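Local coordinates for protein beta-N-acetylhexosaminidase (Bacteroides fragilis, PDB 4PYS) that probably hydrolyses terminal beta-linked N-acetylhexosamine units of glycans, using a family 20 TIM-barrel catalytic domain, at residues I103-Q108 with M158-Y163; S139-Q144 with L435-G440; K151-A156 with G211-R216; S324-D329 with D348-P353; N355-W360 with N378-C383. All coordinates share one frame; numbering follows the deposited sequence.

Overall arrangement
Contacts 1, 3 and 5 are buried, while contacts 2 and 4 are partly buried. Contact 1 joins the N-terminal domain to the barrel domain; the others lie within the barrel domain. Contacts 1 and 3 share helix 146-158 and its end, and their centres are about 10 Å apart. The loop of contact 4 leads into strand 356-360 of contact 5, and the two contacts touch directly. Contact 1 packs polar side chains against a helix end, with one lysine-serine bond. Contact 5 is a parallel strand pair with backbone bonds. Contact 3 is a helix pair with a salt bridge, and contact 4 is mainly apolar packing of a loop on a helix. Contact 2 is a polar meeting of loops.

Contact 1 of 5, residues I103-Q108 with M158-Y163; sequences IQSLRQ and MLKMNY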
# COMPACT_ATOMS: atom_id res chain seq x y z
N ILE A 103 -10.32 -4.42 -16.14
CA ILE A 103 -9.49 -5.55 -16.54
C ILE A 103 -9.37 -6.55 -15.41
O ILE A 103 -9.44 -7.75 -15.65
CB ILE A 103 -8.09 -5.07 -17.01
CG1 ILE A 103 -8.20 -4.42 -18.39
CG2 ILE A 103 -7.09 -6.24 -17.08
CD1 ILE A 103 -6.97 -3.59 -18.79
N GLN A 104 -9.21 -6.08 -14.18
CA GLN A 104 -9.11 -7.00 -13.05
C GLN A 104 -10.42 -7.79 -12.89
O GLN A 104 -10.40 -8.97 -12.57
CB GLN A 104 -8.78 -6.26 -11.75
CG GLN A 104 -7.42 -5.57 -11.73
CD GLN A 104 -6.26 -6.55 -11.78
OE1 GLN A 104 -6.44 -7.78 -11.84
NE2 GLN A 104 -5.04 -6.01 -11.74
N SER A 105 -11.56 -7.14 -13.12
CA SER A 105 -12.83 -7.86 -13.07
C SER A 105 -12.97 -8.89 -14.20
O SER A 105 -13.45 -10.00 -13.98
CB SER A 105 -14.02 -6.90 -13.04
OG SER A 105 -14.07 -6.21 -11.80
N LEU A 106 -12.56 -8.51 -15.41
CA LEU A 106 -12.62 -9.44 -16.55
C LEU A 106 -11.77 -10.68 -16.28
O LEU A 106 -12.15 -11.79 -16.66
CB LEU A 106 -12.17 -8.75 -17.85
CG LEU A 106 -13.15 -7.76 -18.48
CD1 LEU A 106 -12.49 -7.02 -19.65
CD2 LEU A 106 -14.41 -8.47 -18.95
N ARG A 107 -10.62 -10.49 -15.63
CA ARG A 107 -9.76 -11.62 -15.27
C ARG A 107 -10.52 -12.67 -14.48
O ARG A 107 -10.37 -13.87 -14.72
CB ARG A 107 -8.61 -11.15 -14.38
CG ARG A 107 -7.46 -10.50 -15.07
CD ARG A 107 -6.42 -10.10 -14.02
NE ARG A 107 -5.63 -11.24 -13.53
CZ ARG A 107 -4.74 -11.13 -12.54
NH1 ARG A 107 -4.57 -9.97 -11.93
NH2 ARG A 107 -4.04 -12.19 -12.16
N GLN A 108 -11.31 -12.21 -13.51
CA GLN A 108 -12.06 -13.11 -12.64
C GLN A 108 -13.39 -13.55 -13.23
O GLN A 108 -13.96 -14.55 -12.80
CB GLN A 108 -12.30 -12.45 -11.28
CG GLN A 108 -11.01 -12.27 -10.50
CD GLN A 108 -11.23 -11.74 -9.10
OE1 GLN A 108 -12.19 -12.11 -8.42
NE2 GLN A 108 -10.34 -10.87 -8.65
N MSE A 158 -4.66 -6.35 -8.29
CA MSE A 158 -5.63 -7.44 -8.43
C MSE A 158 -6.81 -7.25 -7.49
O MSE A 158 -7.94 -7.64 -7.82
CB MSE A 158 -4.92 -8.78 -8.14
CG MSE A 158 -5.84 -9.99 -8.20
SE MSE A 158 -4.82 -11.60 -7.75
CE MSE A 158 -4.55 -11.19 -5.83
N LEU A 159 -6.55 -6.65 -6.33
CA LEU A 159 -7.57 -6.48 -5.30
C LEU A 159 -8.17 -5.08 -5.36
O LEU A 159 -8.88 -4.65 -4.44
CB LEU A 159 -6.95 -6.74 -3.93
CG LEU A 159 -6.48 -8.19 -3.72
CD1 LEU A 159 -5.87 -8.38 -2.35
CD2 LEU A 159 -7.63 -9.16 -3.91
N LYS A 160 -7.89 -4.39 -6.46
CA LYS A 160 -8.40 -3.04 -6.74
C LYS A 160 -7.93 -1.95 -5.76
O LYS A 160 -8.60 -0.93 -5.59
CB LYS A 160 -9.93 -3.04 -6.89
CG LYS A 160 -10.40 -3.95 -8.06
CD LYS A 160 -11.85 -3.61 -8.45
CE LYS A 160 -12.30 -4.36 -9.70
NZ LYS A 160 -12.60 -5.81 -9.40
N MSE A 161 -6.78 -2.15 -5.14
CA MSE A 161 -6.16 -1.07 -4.37
C MSE A 161 -5.50 -0.09 -5.30
O MSE A 161 -5.38 -0.35 -6.50
CB MSE A 161 -5.15 -1.65 -3.40
CG MSE A 161 -5.83 -2.61 -2.46
SE MSE A 161 -4.55 -3.27 -1.15
CE MSE A 161 -5.70 -4.60 -0.30
N ASN A 162 -5.10 1.07 -4.76
CA ASN A 162 -4.46 2.06 -5.61
C ASN A 162 -3.12 2.59 -5.12
O ASN A 162 -2.48 3.36 -5.84
CB ASN A 162 -5.39 3.24 -5.96
CG ASN A 162 -6.05 3.88 -4.75
OD1 ASN A 162 -5.79 3.51 -3.60
ND2 ASN A 162 -6.90 4.88 -5.00
N TYR A 163 -2.68 2.19 -3.93
CA TYR A 163 -1.37 2.61 -3.45
C TYR A 163 -0.59 1.43 -2.91
O TYR A 163 -1.15 0.57 -2.23
CB TYR A 163 -1.47 3.67 -2.34
CG TYR A 163 -2.08 4.98 -2.77
CD1 TYR A 163 -1.30 5.97 -3.37
CD2 TYR A 163 -3.42 5.23 -2.56
CE1 TYR A 163 -1.87 7.18 -3.76
CE2 TYR A 163 -4.00 6.44 -2.96
CZ TYR A 163 -3.22 7.40 -3.56
OH TYR A 163 -3.80 8.60 -3.94
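Gln-104 lies across Met-158 (a selenomethionine), and Ser-105 meets Lys-160, where helix 146-158 ends in a Schellman motif. Lys-160 is the residue of positive phi in that motif. Met-161 N bonds back to Ala-156 O, and Lys-160 N to Ser-157 O. The tight part of the contact is the amide of Gln-104. Its CD lies 3.5 Å from Met-158 CA. The two side chains cross at about a right angle. Gln-104 NE2 is bonded to Ser-157 OG, one residue before the segment. Gln-104 OE1 takes a bond from Arg-107 NH1 at 2.9 Å, in the carbonyl plane and on a lone pair. The amide is thus fixed at both ends. The same NH1 of Arg-107 rests 3.9 Å from Met-158 CG. The packing is looser at Gln-108, whose NE2 stays 4.1 Å from Met-158 O. Its OE1 turns instead to Met-12 N. Neither part faces solvent, since all the touching residues are buried. Helix 470-486 covers Met-158 with Trp-483 and Phe-484. The contact joins helix 96-109 of the N-terminal domain to the catalytic domain. Lys-160 runs extended as far as CE, and its last torsion (chi4 76°) bends NZ aside. Tyr-80 OH is a further partner of Ser-105 OG, which accepts a bond from Lys-160 NZ at 2.8 Å.

Contact 2 of 5, residues S139-Q144 with L435-G440; sequences SGRQYQ and LWTDDG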
# COMPACT_ATOMS: atom_id res chain seq x y z
N SER A 139 10.10 -3.36 3.73
CA SER A 139 11.36 -3.70 3.09
C SER A 139 12.52 -3.06 3.84
O SER A 139 13.61 -2.95 3.31
CB SER A 139 11.38 -3.19 1.64
OG SER A 139 10.36 -3.79 0.86
N GLY A 140 12.28 -2.62 5.08
CA GLY A 140 13.38 -2.09 5.87
C GLY A 140 14.05 -3.20 6.67
O GLY A 140 15.27 -3.40 6.61
N ARG A 141 13.24 -3.95 7.42
CA ARG A 141 13.78 -5.02 8.27
C ARG A 141 14.24 -6.23 7.46
O ARG A 141 15.13 -6.98 7.89
CB ARG A 141 12.71 -5.49 9.26
CG ARG A 141 12.30 -4.43 10.25
CD ARG A 141 11.39 -4.99 11.33
NE ARG A 141 11.20 -4.01 12.40
CZ ARG A 141 10.40 -2.96 12.32
NH1 ARG A 141 10.29 -2.12 13.34
NH2 ARG A 141 9.70 -2.74 11.21
N GLN A 142 13.61 -6.42 6.31
CA GLN A 142 13.91 -7.54 5.43
C GLN A 142 14.05 -7.01 4.02
O GLN A 142 13.37 -6.06 3.64
CB GLN A 142 12.78 -8.56 5.48
CG GLN A 142 12.68 -9.34 6.80
CD GLN A 142 13.87 -10.24 7.04
OE1 GLN A 142 14.43 -10.81 6.10
NE2 GLN A 142 14.28 -10.36 8.30
N TYR A 143 14.94 -7.61 3.23
CA TYR A 143 15.03 -7.30 1.81
C TYR A 143 14.23 -8.33 1.02
O TYR A 143 14.40 -9.53 1.24
CB TYR A 143 16.51 -7.30 1.37
CG TYR A 143 16.69 -7.26 -0.14
CD1 TYR A 143 16.60 -6.06 -0.84
CD2 TYR A 143 16.93 -8.43 -0.85
CE1 TYR A 143 16.76 -6.03 -2.23
CE2 TYR A 143 17.09 -8.41 -2.22
CZ TYR A 143 17.00 -7.22 -2.91
OH TYR A 143 17.15 -7.22 -4.28
N GLN A 144 13.34 -7.86 0.14
CA GLN A 144 12.68 -8.75 -0.80
C GLN A 144 13.19 -8.46 -2.20
O GLN A 144 13.36 -7.29 -2.57
CB GLN A 144 11.16 -8.56 -0.76
CG GLN A 144 10.54 -8.80 0.62
CD GLN A 144 10.52 -7.55 1.45
OE1 GLN A 144 10.68 -6.44 0.93
NE2 GLN A 144 10.28 -7.71 2.75
N LEU A 435 2.06 -5.32 6.11
CA LEU A 435 2.80 -6.53 6.44
C LEU A 435 4.17 -6.12 6.94
O LEU A 435 5.08 -5.86 6.14
CB LEU A 435 2.91 -7.43 5.21
CG LEU A 435 3.41 -8.88 5.40
CD1 LEU A 435 4.90 -9.00 5.75
CD2 LEU A 435 2.58 -9.60 6.46
N TRP A 436 4.32 -6.03 8.26
CA TRP A 436 5.61 -5.71 8.88
C TRP A 436 6.43 -6.98 8.97
O TRP A 436 5.89 -8.05 9.24
CB TRP A 436 5.40 -5.14 10.29
CG TRP A 436 4.67 -3.84 10.27
CD1 TRP A 436 3.32 -3.64 10.41
CD2 TRP A 436 5.25 -2.54 10.07
NE1 TRP A 436 3.03 -2.30 10.32
CE2 TRP A 436 4.19 -1.60 10.11
CE3 TRP A 436 6.55 -2.08 9.87
CZ2 TRP A 436 4.40 -0.23 9.95
CZ3 TRP A 436 6.76 -0.71 9.72
CH2 TRP A 436 5.69 0.19 9.76
N THR A 437 7.73 -6.87 8.75
CA THR A 437 8.57 -8.07 8.72
C THR A 437 9.41 -8.30 9.98
O THR A 437 10.43 -9.00 9.94
CB THR A 437 9.41 -8.15 7.41
OG1 THR A 437 10.15 -6.93 7.23
CG2 THR A 437 8.48 -8.34 6.21
N ASP A 438 8.96 -7.74 11.11
CA ASP A 438 9.57 -8.01 12.41
C ASP A 438 9.71 -9.51 12.66
O ASP A 438 8.86 -10.30 12.23
CB ASP A 438 8.70 -7.47 13.56
CG ASP A 438 8.35 -6.00 13.41
OD1 ASP A 438 8.11 -5.55 12.27
OD2 ASP A 438 8.32 -5.31 14.45
N ASP A 439 10.76 -9.88 13.38
CA ASP A 439 11.00 -11.27 13.81
C ASP A 439 11.42 -12.20 12.67
O ASP A 439 11.23 -13.41 12.76
CB ASP A 439 9.78 -11.86 14.56
CG ASP A 439 9.75 -11.48 16.02
OD1 ASP A 439 10.84 -11.33 16.62
OD2 ASP A 439 8.64 -11.36 16.58
N GLY A 440 12.00 -11.63 11.61
CA GLY A 440 12.59 -12.45 10.56
C GLY A 440 11.61 -13.09 9.60
O GLY A 440 11.77 -14.26 9.24
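Arg-141 NH2 is shared by two carboxylates, those of Asp-438 across the contact and Asp-138 at the end of strand 132-138. Asp-438 OD1 is 3.4 Å from Arg-141 NH2. It sits 3.1 Å above the guanidinium plane, offset toward the rim, and no N-H points at it. The guanidinium and carboxylate planes are 27° apart. Trp-436 approaches the same nitrogen, with its CE3 3.5 Å from Arg-141 NH2. Ring and guanidinium planes are steeply inclined, at 77°. Nearer the backbone, Arg-141 CB is 3.6 Å from Thr-437 OG1. Gln-142 CG lies 3.5 Å from the same Thr-437 OG1. That hydroxyl sits between the backbone N and the carbonyl carbon (chi1 53°), and it bonds to Asp-138 O. Gln-144 NE2 bonds to Asp-138 O as well, so one carbonyl ties both loops. Gln-144 OE1 in turn takes a 2.7 Å bond from Ser-139 OG, which also bonds to Trp-166 NE1. The two loops follow strands 132-138 and 428-435, parallel neighbours in the TIM barrel. They lie at the C-terminal ends of the strands, where barrel enzymes carry their active sites. A glycerol, probably from the crystallisation liquor, is bonded to Asp-438 OD2 and may mark a pocket. With Asp-438 OD1 above the guanidinium plane, the attraction between Arg-141 and Asp-438 rests on charge, without the direction of a hydrogen bond.

Contact 3 of 5, residues K151-A156 with G211-R216; sequences KYIDMA and GYAADR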
# COMPACT_ATOMS: atom_id res chain seq x y z
N LYS A 151 5.37 -8.78 -7.21
CA LYS A 151 4.29 -9.70 -6.87
C LYS A 151 3.24 -9.03 -5.98
O LYS A 151 2.04 -9.24 -6.16
CB LYS A 151 4.85 -10.93 -6.16
CG LYS A 151 3.78 -11.81 -5.47
CD LYS A 151 4.39 -13.10 -4.92
CE LYS A 151 3.33 -13.96 -4.18
NZ LYS A 151 3.93 -15.25 -3.68
N TYR A 152 3.69 -8.22 -5.03
CA TYR A 152 2.73 -7.59 -4.12
C TYR A 152 2.11 -6.32 -4.68
O TYR A 152 0.98 -5.96 -4.32
CB TYR A 152 3.35 -7.42 -2.72
CG TYR A 152 3.59 -8.79 -2.15
CD1 TYR A 152 2.51 -9.60 -1.80
CD2 TYR A 152 4.87 -9.31 -2.04
CE1 TYR A 152 2.71 -10.88 -1.32
CE2 TYR A 152 5.07 -10.59 -1.55
CZ TYR A 152 4.00 -11.36 -1.19
OH TYR A 152 4.22 -12.64 -0.73
N ILE A 153 2.82 -5.66 -5.59
CA ILE A 153 2.21 -4.57 -6.35
C ILE A 153 1.11 -5.16 -7.25
O ILE A 153 -0.00 -4.62 -7.34
CB ILE A 153 3.26 -3.87 -7.20
CG1 ILE A 153 4.17 -3.03 -6.29
CG2 ILE A 153 2.60 -3.01 -8.30
CD1 ILE A 153 5.38 -2.41 -6.99
N ASP A 154 1.43 -6.28 -7.89
CA ASP A 154 0.44 -6.96 -8.73
C ASP A 154 -0.76 -7.39 -7.89
O ASP A 154 -1.91 -7.28 -8.33
CB ASP A 154 1.10 -8.17 -9.41
CG ASP A 154 0.35 -8.65 -10.63
OD1 ASP A 154 -0.09 -7.81 -11.45
OD2 ASP A 154 0.19 -9.88 -10.77
N MSE A 155 -0.50 -7.88 -6.67
CA MSE A 155 -1.59 -8.26 -5.77
C MSE A 155 -2.48 -7.06 -5.45
O MSE A 155 -3.71 -7.15 -5.47
CB MSE A 155 -1.03 -8.83 -4.46
CG MSE A 155 -2.14 -9.10 -3.45
SE MSE A 155 -1.44 -9.22 -1.64
CE MSE A 155 -1.06 -7.33 -1.39
N ALA A 156 -1.85 -5.93 -5.17
CA ALA A 156 -2.61 -4.74 -4.79
C ALA A 156 -3.56 -4.36 -5.92
O ALA A 156 -4.73 -4.09 -5.69
CB ALA A 156 -1.64 -3.59 -4.48
N GLY A 211 7.44 1.95 -13.05
CA GLY A 211 6.82 1.71 -14.34
C GLY A 211 5.88 0.52 -14.27
O GLY A 211 4.76 0.57 -14.80
N TYR A 212 6.32 -0.54 -13.60
CA TYR A 212 5.49 -1.74 -13.43
C TYR A 212 4.20 -1.41 -12.69
O TYR A 212 3.10 -1.85 -13.07
CB TYR A 212 6.29 -2.78 -12.65
CG TYR A 212 5.59 -4.10 -12.42
CD1 TYR A 212 5.63 -5.11 -13.37
CD2 TYR A 212 4.89 -4.35 -11.23
CE1 TYR A 212 4.99 -6.33 -13.16
CE2 TYR A 212 4.24 -5.57 -11.02
CZ TYR A 212 4.31 -6.55 -11.99
OH TYR A 212 3.67 -7.76 -11.79
N ALA A 213 4.33 -0.61 -11.64
CA ALA A 213 3.17 -0.23 -10.85
C ALA A 213 2.21 0.63 -11.67
O ALA A 213 1.01 0.42 -11.63
CB ALA A 213 3.62 0.51 -9.60
N ALA A 214 2.75 1.60 -12.40
CA ALA A 214 1.92 2.50 -13.21
C ALA A 214 1.07 1.72 -14.21
O ALA A 214 -0.08 2.07 -14.45
CB ALA A 214 2.79 3.54 -13.92
N ASP A 215 1.65 0.66 -14.78
CA ASP A 215 0.93 -0.17 -15.76
C ASP A 215 -0.26 -0.88 -15.14
O ASP A 215 -1.13 -1.37 -15.86
CB ASP A 215 1.87 -1.21 -16.38
CG ASP A 215 2.82 -0.60 -17.38
OD1 ASP A 215 2.49 0.48 -17.92
OD2 ASP A 215 3.88 -1.20 -17.63
N ARG A 216 -0.29 -0.97 -13.82
CA ARG A 216 -1.43 -1.61 -13.17
C ARG A 216 -2.13 -0.71 -12.16
O ARG A 216 -2.77 -1.19 -11.22
CB ARG A 216 -1.04 -3.00 -12.61
CG ARG A 216 0.15 -3.05 -11.69
CD ARG A 216 0.93 -4.37 -11.86
NE ARG A 216 1.72 -4.33 -13.09
CZ ARG A 216 1.81 -5.34 -13.95
NH1 ARG A 216 2.53 -5.21 -15.05
NH2 ARG A 216 1.19 -6.48 -13.71
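Two neighbouring helices of the TIM barrel, 146-158 and 203-214, meet here through Ile-153 and Asp-154 on one and Tyr-212, Ala-213 and Arg-216 on the other. Ile-153 CG2 is the apolar contact point. It lies 3.9 Å from Ala-213 CB and 4.0 Å from Tyr-212 CD2, at the edge of the tyrosine ring. CG1 of Ile-153 is beside the backbone N (chi1 -73°) and CG2 is anti to it, pointing at the second helix. Tyr-212 OH reaches on to Asp-154 CB at 3.5 Å. Each helix follows a strand of the barrel sheet, 132-138 and 163-170, as the alternating beta-alpha order of this fold requires. Arg-216, just past the end of the second helix, folds back over Tyr-212. Its NE stands 3.4 Å above the centre of the Tyr-212 ring. The same NE gives a 2.8 Å bond to Tyr-212 O, which holds the guanidinium flat over the ring. Arg-216 NH2 then makes a 2.9 Å salt-bridge hydrogen bond to Asp-154 OD1. The oxygen is in the guanidinium plane, but the nitrogen lies above the carboxylate plane. Helix 43-49 supplies second partners: Lys-49 for Asp-154 OD2 and Glu-48 for Arg-216 NH2.

Contact 4 of 5, residues S324-D329 with D348-P353; sequences SARMAD and DGYSLP
Ala-325 and Leu-352 bring the two backbones closest, with 5.1 Å between their CA atoms, as an irregular loop crosses one flank of helix 316-333. The small side chains of the helix let the loop in. CG anti to the backbone N (chi1 -165°) sends the Tyr-350 ring toward the helix, where its CE1 is 3.5 Å from Ala-325 CB. Ala-325 CB is also 4.1 Å from Leu-352 CD2. Pro-353 lies beside the next turn, where its CG is 3.5 Å from Ala-328 CB. Its CG also meets the carboxylate of Asp-329, at 3.8 Å from OD2. Leu-352 CD2 touches Ser-324 CB at 4.0 Å. The loop joins strands 337-341 and 356-360, which pair in parallel in the barrel sheet, and the helix precedes the first of them. The Tyr-350 ring also meets Trp-322 edge-to-face. Arg-326 NH1 keeps a long 3.4 Å salt bridge with Asp-329 OD2 on its own helix.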
# COMPACT_ATOMS: atom_id res chain seq x y z
N SER A 324 9.26 17.64 12.14
CA SER A 324 8.30 17.10 11.19
C SER A 324 7.70 18.22 10.36
O SER A 324 7.47 18.08 9.17
CB SER A 324 7.19 16.35 11.93
OG SER A 324 7.70 15.21 12.59
N ALA A 325 7.47 19.36 11.00
CA ALA A 325 6.92 20.52 10.32
C ALA A 325 7.87 21.04 9.23
O ALA A 325 7.43 21.37 8.13
CB ALA A 325 6.61 21.63 11.32
N ARG A 326 9.16 21.10 9.54
CA ARG A 326 10.15 21.57 8.57
C ARG A 326 10.21 20.67 7.34
O ARG A 326 10.32 21.15 6.21
CB ARG A 326 11.54 21.68 9.21
CG ARG A 326 11.67 22.67 10.36
CD ARG A 326 11.17 24.07 9.99
NE ARG A 326 9.96 24.39 10.74
CZ ARG A 326 8.86 24.92 10.21
NH1 ARG A 326 8.83 25.22 8.92
NH2 ARG A 326 7.81 25.17 10.97
N MSE A 327 10.14 19.36 7.56
CA MSE A 327 10.22 18.42 6.45
C MSE A 327 8.94 18.43 5.63
O MSE A 327 8.98 18.33 4.41
CB MSE A 327 10.48 16.99 6.95
CG MSE A 327 11.71 16.86 7.83
SE MSE A 327 13.38 17.46 7.04
CE MSE A 327 13.24 16.88 5.24
N ALA A 328 7.80 18.53 6.30
CA ALA A 328 6.53 18.62 5.60
C ALA A 328 6.47 19.92 4.80
O ALA A 328 5.96 19.94 3.68
CB ALA A 328 5.38 18.54 6.58
N ASP A 329 6.99 21.01 5.37
CA ASP A 329 7.00 22.27 4.64
C ASP A 329 7.87 22.16 3.39
O ASP A 329 7.54 22.73 2.35
CB ASP A 329 7.48 23.43 5.52
CG ASP A 329 6.34 24.31 5.98
OD1 ASP A 329 5.74 25.00 5.13
OD2 ASP A 329 6.04 24.30 7.20
N ASP A 348 -0.79 17.81 21.67
CA ASP A 348 -0.79 19.06 20.92
C ASP A 348 0.57 19.75 21.05
O ASP A 348 1.35 19.43 21.95
CB ASP A 348 -1.90 19.98 21.43
CG ASP A 348 -3.26 19.31 21.41
OD1 ASP A 348 -3.50 18.48 20.51
OD2 ASP A 348 -4.09 19.62 22.29
N GLY A 349 0.85 20.68 20.15
CA GLY A 349 2.10 21.41 20.20
C GLY A 349 2.32 22.18 18.92
O GLY A 349 1.36 22.70 18.34
N TYR A 350 3.57 22.26 18.49
CA TYR A 350 3.94 22.95 17.26
C TYR A 350 3.05 22.46 16.12
O TYR A 350 2.92 21.26 15.89
CB TYR A 350 5.41 22.71 16.92
CG TYR A 350 5.94 23.67 15.88
CD1 TYR A 350 5.82 23.39 14.53
CD2 TYR A 350 6.55 24.86 16.26
CE1 TYR A 350 6.29 24.27 13.58
CE2 TYR A 350 7.03 25.74 15.32
CZ TYR A 350 6.90 25.44 13.98
OH TYR A 350 7.38 26.32 13.03
N SER A 351 2.40 23.39 15.43
CA SER A 351 1.40 23.00 14.45
C SER A 351 1.98 22.59 13.11
O SER A 351 2.87 23.25 12.56
CB SER A 351 0.34 24.09 14.27
OG SER A 351 -0.80 23.56 13.63
N LEU A 352 1.47 21.48 12.59
CA LEU A 352 1.92 20.92 11.33
C LEU A 352 1.22 21.61 10.17
O LEU A 352 0.05 21.98 10.28
CB LEU A 352 1.64 19.42 11.32
CG LEU A 352 2.42 18.69 12.42
CD1 LEU A 352 1.90 17.27 12.62
CD2 LEU A 352 3.89 18.66 12.07
N PRO A 353 1.94 21.79 9.04
CA PRO A 353 1.42 22.49 7.86
C PRO A 353 0.25 21.76 7.19
O PRO A 353 -0.02 20.60 7.51
CB PRO A 353 2.63 22.56 6.93
CG PRO A 353 3.54 21.46 7.38
CD PRO A 353 3.34 21.35 8.86

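Contact 5 of 5, residues N355-W360 with N378-C383; sequences NVVIQW and NYPVIC
Ile-358 bonds to the strand beside it through both backbone groups. Its N gives a nearly straight bond (174°) to Pro-380 O at 2.8 Å, and its O takes one from Ile-382 N, also at 2.8 Å. Trp-360 N then bonds to Ile-382 O at 2.9 Å. This is the spacing of parallel strands, in which one strand's bonds fall on alternate residues of the other. CA-H...O contacts fill in between, such as Val-381 CA to Ile-358 O at 3.2 Å.

Apolar contacts lie on both faces. On one, Val-357 CG1 meets Ile-382 CD1 at 3.8 Å. On the other, Ile-358 CG1 rests on Tyr-379 CB at 3.7 Å. Val-356 CG1 comes over a face of the tyrosine ring. With CG anti to the backbone N (chi1 169°), the Trp-360 ring lies beside Cys-383. The sulfur SG is at the ring's edge, in its plane and 3.8 Å from Trp-360 CE3.

Gln-359 turns to the inside of the barrel, where His-287 and Ser-432 bind its amide. The strands are joined by helix 369-376 in a beta-alpha-beta crossover. That helix packs on Trp-360, Tyr-379 and Val-381. Strand 337-341 pairs with the other edge of strand 356-360, and strand 428-435 with the other edge of strand 381-383.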
# COMPACT_ATOMS: atom_id res chain seq x y z
N ASN A 355 -0.34 20.39 4.37
CA ASN A 355 -0.16 19.24 3.47
C ASN A 355 0.06 17.92 4.22
O ASN A 355 0.43 16.91 3.62
CB ASN A 355 0.99 19.48 2.51
CG ASN A 355 2.33 19.56 3.22
OD1 ASN A 355 2.43 20.12 4.31
ND2 ASN A 355 3.36 19.00 2.60
N VAL A 356 -0.16 17.95 5.53
CA VAL A 356 0.06 16.77 6.38
C VAL A 356 -1.13 15.81 6.37
O VAL A 356 -2.28 16.23 6.45
CB VAL A 356 0.40 17.20 7.82
CG1 VAL A 356 0.29 16.02 8.78
CG2 VAL A 356 1.79 17.82 7.88
N VAL A 357 -0.83 14.51 6.25
CA VAL A 357 -1.83 13.44 6.35
C VAL A 357 -1.40 12.54 7.50
O VAL A 357 -0.20 12.31 7.70
CB VAL A 357 -1.89 12.64 5.03
CG1 VAL A 357 -2.84 11.44 5.15
CG2 VAL A 357 -2.31 13.55 3.88
N ILE A 358 -2.37 12.06 8.28
CA ILE A 358 -2.09 11.23 9.45
C ILE A 358 -2.49 9.77 9.23
O ILE A 358 -3.63 9.48 8.85
CB ILE A 358 -2.85 11.77 10.69
CG1 ILE A 358 -2.39 13.19 11.03
CG2 ILE A 358 -2.66 10.84 11.88
CD1 ILE A 358 -0.90 13.32 11.34
N GLN A 359 -1.57 8.84 9.47
CA GLN A 359 -1.89 7.43 9.35
C GLN A 359 -2.14 6.87 10.74
O GLN A 359 -1.23 6.75 11.56
CB GLN A 359 -0.78 6.65 8.63
CG GLN A 359 -1.18 5.20 8.34
CD GLN A 359 -0.39 4.59 7.19
OE1 GLN A 359 0.61 5.15 6.74
NE2 GLN A 359 -0.84 3.44 6.72
N TRP A 360 -3.41 6.58 11.01
CA TRP A 360 -3.90 6.16 12.32
C TRP A 360 -3.65 4.67 12.47
O TRP A 360 -4.14 3.88 11.65
CB TRP A 360 -5.39 6.49 12.40
CG TRP A 360 -6.15 5.92 13.56
CD1 TRP A 360 -5.72 5.78 14.85
CD2 TRP A 360 -7.49 5.42 13.52
NE1 TRP A 360 -6.73 5.21 15.62
CE2 TRP A 360 -7.82 4.99 14.82
CE3 TRP A 360 -8.44 5.29 12.50
CZ2 TRP A 360 -9.07 4.43 15.13
CZ3 TRP A 360 -9.68 4.74 12.81
CH2 TRP A 360 -9.98 4.32 14.11
N ASN A 378 -7.84 19.32 11.70
CA ASN A 378 -8.18 19.31 10.27
C ASN A 378 -7.18 18.56 9.38
O ASN A 378 -6.97 18.95 8.22
CB ASN A 378 -8.37 20.75 9.77
CG ASN A 378 -9.32 20.85 8.59
OD1 ASN A 378 -10.44 20.34 8.63
ND2 ASN A 378 -8.88 21.52 7.53
N TYR A 379 -6.55 17.51 9.91
CA TYR A 379 -5.63 16.68 9.12
C TYR A 379 -6.41 15.52 8.52
O TYR A 379 -7.14 14.83 9.23
CB TYR A 379 -4.52 16.08 9.99
CG TYR A 379 -3.65 17.06 10.77
CD1 TYR A 379 -3.30 18.29 10.24
CD2 TYR A 379 -3.15 16.71 12.03
CE1 TYR A 379 -2.49 19.17 10.96
CE2 TYR A 379 -2.35 17.58 12.74
CZ TYR A 379 -2.02 18.81 12.21
OH TYR A 379 -1.22 19.68 12.92
N PRO A 380 -6.23 15.27 7.21
CA PRO A 380 -6.79 14.05 6.61
C PRO A 380 -6.19 12.80 7.25
O PRO A 380 -5.05 12.85 7.72
CB PRO A 380 -6.36 14.14 5.14
CG PRO A 380 -6.05 15.58 4.91
CD PRO A 380 -5.55 16.12 6.22
N VAL A 381 -6.93 11.69 7.23
CA VAL A 381 -6.55 10.48 7.95
C VAL A 381 -6.63 9.25 7.07
O VAL A 381 -7.60 9.08 6.32
CB VAL A 381 -7.52 10.23 9.13
CG1 VAL A 381 -7.26 8.87 9.79
CG2 VAL A 381 -7.41 11.31 10.15
N ILE A 382 -5.62 8.38 7.18
CA ILE A 382 -5.69 7.04 6.62
C ILE A 382 -5.90 6.06 7.78
O ILE A 382 -5.17 6.12 8.78
CB ILE A 382 -4.37 6.68 5.91
CG1 ILE A 382 -4.18 7.58 4.69
CG2 ILE A 382 -4.35 5.19 5.50
CD1 ILE A 382 -2.71 7.72 4.26
N CYS A 383 -6.92 5.20 7.67
CA CYS A 383 -7.24 4.28 8.75
C CYS A 383 -6.47 2.98 8.58
O CYS A 383 -6.80 2.17 7.72
CB CYS A 383 -8.75 3.98 8.79
SG CYS A 383 -9.78 5.44 9.00